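PDB 1J3N: 3-oxoacyl-(acyl-carrier protein) synthase II from Thermus thermophilus, which probably catalyses, as a homodimeric condensing enzyme, the chain-elongating step of fatty acid synthesis, in which an acyl chain is joined to a malonyl group carried on acyl-carrier protein. Local coordinates for residues E254-R260 with N400-K406. Sequence-based numbering, arbitrary orientation.
Sequences ELVGFGR and NAVLAFK
A classic beta bulge interrupts the antiparallel pairing of E254-R260 with N400-K406: V256 and G257 both face A404, and the register slips by one residue. A404 O receives both amides, V256 N at 3.0 Å through a bent bond and G257 N at 3.1 Å through a straighter one. A404 N returns a bond to G257 O, approaching from above the carbonyl plane. Regular pairing resumes on either side, E254 with K406 and G259 with V402 each exchanging two bonds. A404 CB sits 3.7 Å from G257 CA, so close that a CB on G257 would crowd A404 CB. As the extra residue of the bulge, V256 falls outside the normal alternation of faces, and its CG1 presses tightly on K406 CB at 3.4 Å.

L255, F258, L403 and F405 share one face of the sheet, which helices 163-176 and 343-357 cover. With CG anti to its carbonyl carbon (chi1 -72°), F405 brings its ring across L255 at a slant, CE1 meeting L255 CD1 at 3.6 Å. Were F405 cut back to an alanine, L255 CD1 would probably lose this neighbour and a gap would be likely to open against helix 343-357. Farther along, L403 CD2 reaches F258 CD1 at 3.7 Å, while F258 CZ lies over one face of the R260 guanidinium, offset toward its rim. That group forms salt bridges with D166 and with E179 of the second subunit, tying the strand pair to the dimer interface. Strands 253-262 and 399-406 thus pair within a mixed sheet covered by helices, as in the layered alpha-beta thiolase fold of the condensing enzymes.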
# COMPACT_ATOMS: atom_id res chain seq x y z
N GLU A 254 -0.30 22.51 10.89
CA GLU A 254 0.01 22.37 9.48
C GLU A 254 0.97 21.20 9.29
O GLU A 254 1.91 21.03 10.06
CB GLU A 254 0.67 23.64 8.95
CG GLU A 254 0.65 23.72 7.43
CD GLU A 254 1.64 24.73 6.87
OE1 GLU A 254 2.00 25.69 7.60
OE2 GLU A 254 2.06 24.57 5.71
N LEU A 255 0.71 20.37 8.29
CA LEU A 255 1.60 19.25 7.97
C LEU A 255 2.61 19.85 7.00
O LEU A 255 2.31 20.05 5.83
CB LEU A 255 0.84 18.10 7.30
CG LEU A 255 1.65 16.90 6.80
CD1 LEU A 255 2.58 16.41 7.88
CD2 LEU A 255 0.71 15.80 6.36
N VAL A 256 3.81 20.14 7.50
CA VAL A 256 4.85 20.77 6.70
C VAL A 256 5.95 19.86 6.12
O VAL A 256 6.57 20.20 5.10
CB VAL A 256 5.54 21.88 7.52
CG1 VAL A 256 4.51 22.91 7.96
CG2 VAL A 256 6.20 21.27 8.75
N GLY A 257 6.19 18.72 6.74
CA GLY A 257 7.24 17.86 6.23
C GLY A 257 6.94 16.38 6.19
O GLY A 257 6.22 15.86 7.04
N PHE A 258 7.52 15.71 5.20
CA PHE A 258 7.35 14.27 5.00
C PHE A 258 8.71 13.70 4.58
O PHE A 258 9.29 14.12 3.58
CB PHE A 258 6.29 14.02 3.92
CG PHE A 258 6.07 12.57 3.58
CD1 PHE A 258 6.07 11.60 4.58
CD2 PHE A 258 5.80 12.19 2.27
CE1 PHE A 258 5.80 10.25 4.26
CE2 PHE A 258 5.53 10.86 1.95
CZ PHE A 258 5.53 9.89 2.95
N GLY A 259 9.24 12.78 5.38
CA GLY A 259 10.54 12.21 5.04
C GLY A 259 10.56 10.70 5.15
O GLY A 259 10.06 10.13 6.11
N ARG A 260 11.14 10.06 4.15
CA ARG A 260 11.21 8.61 4.12
C ARG A 260 12.58 8.08 3.73
O ARG A 260 13.34 8.74 3.02
CB ARG A 260 10.16 8.07 3.16
CG ARG A 260 8.75 8.17 3.69
CD ARG A 260 7.78 7.58 2.69
NE ARG A 260 7.89 8.24 1.40
CZ ARG A 260 7.13 7.95 0.34
NH1 ARG A 260 6.20 7.01 0.44
NH2 ARG A 260 7.30 8.62 -0.80
N ASN A 400 11.15 3.57 6.89
CA ASN A 400 11.19 4.67 7.83
C ASN A 400 10.40 5.83 7.26
O ASN A 400 10.64 6.26 6.14
CB ASN A 400 12.64 5.11 8.08
CG ASN A 400 13.50 3.98 8.58
OD1 ASN A 400 13.20 3.38 9.60
ND2 ASN A 400 14.57 3.69 7.86
N ALA A 401 9.44 6.32 8.05
CA ALA A 401 8.61 7.43 7.62
C ALA A 401 8.50 8.42 8.78
O ALA A 401 8.20 8.04 9.92
CB ALA A 401 7.22 6.92 7.22
N VAL A 402 8.75 9.69 8.49
CA VAL A 402 8.71 10.75 9.48
C VAL A 402 7.85 11.92 9.01
O VAL A 402 7.93 12.34 7.86
CB VAL A 402 10.13 11.28 9.78
CG1 VAL A 402 10.07 12.43 10.77
CG2 VAL A 402 11.00 10.15 10.32
N LEU A 403 7.02 12.44 9.91
CA LEU A 403 6.17 13.57 9.59
C LEU A 403 6.61 14.74 10.46
O LEU A 403 6.99 14.56 11.62
CB LEU A 403 4.69 13.25 9.86
CG LEU A 403 4.00 12.23 8.95
CD1 LEU A 403 2.54 12.10 9.35
CD2 LEU A 403 4.10 12.65 7.50
N ALA A 404 6.56 15.93 9.87
CA ALA A 404 6.92 17.16 10.56
C ALA A 404 5.69 18.06 10.62
O ALA A 404 5.10 18.39 9.59
CB ALA A 404 8.05 17.87 9.82
N PHE A 405 5.32 18.44 11.83
CA PHE A 405 4.16 19.29 12.04
C PHE A 405 4.56 20.68 12.53
O PHE A 405 5.51 20.83 13.30
CB PHE A 405 3.21 18.64 13.05
CG PHE A 405 2.49 17.43 12.49
CD1 PHE A 405 1.47 17.59 11.54
CD2 PHE A 405 2.81 16.15 12.92
CE1 PHE A 405 0.79 16.48 11.03
CE2 PHE A 405 2.13 15.03 12.42
CZ PHE A 405 1.12 15.20 11.47
N LYS A 406 3.82 21.69 12.08
CA LYS A 406 4.10 23.06 12.48
C LYS A 406 2.90 23.67 13.21
O LYS A 406 1.77 23.55 12.76
CB LYS A 406 4.42 23.92 11.25
CG LYS A 406 4.53 25.40 11.55
CD LYS A 406 4.75 26.22 10.29
CE LYS A 406 4.80 27.71 10.63
NZ LYS A 406 5.01 28.55 9.42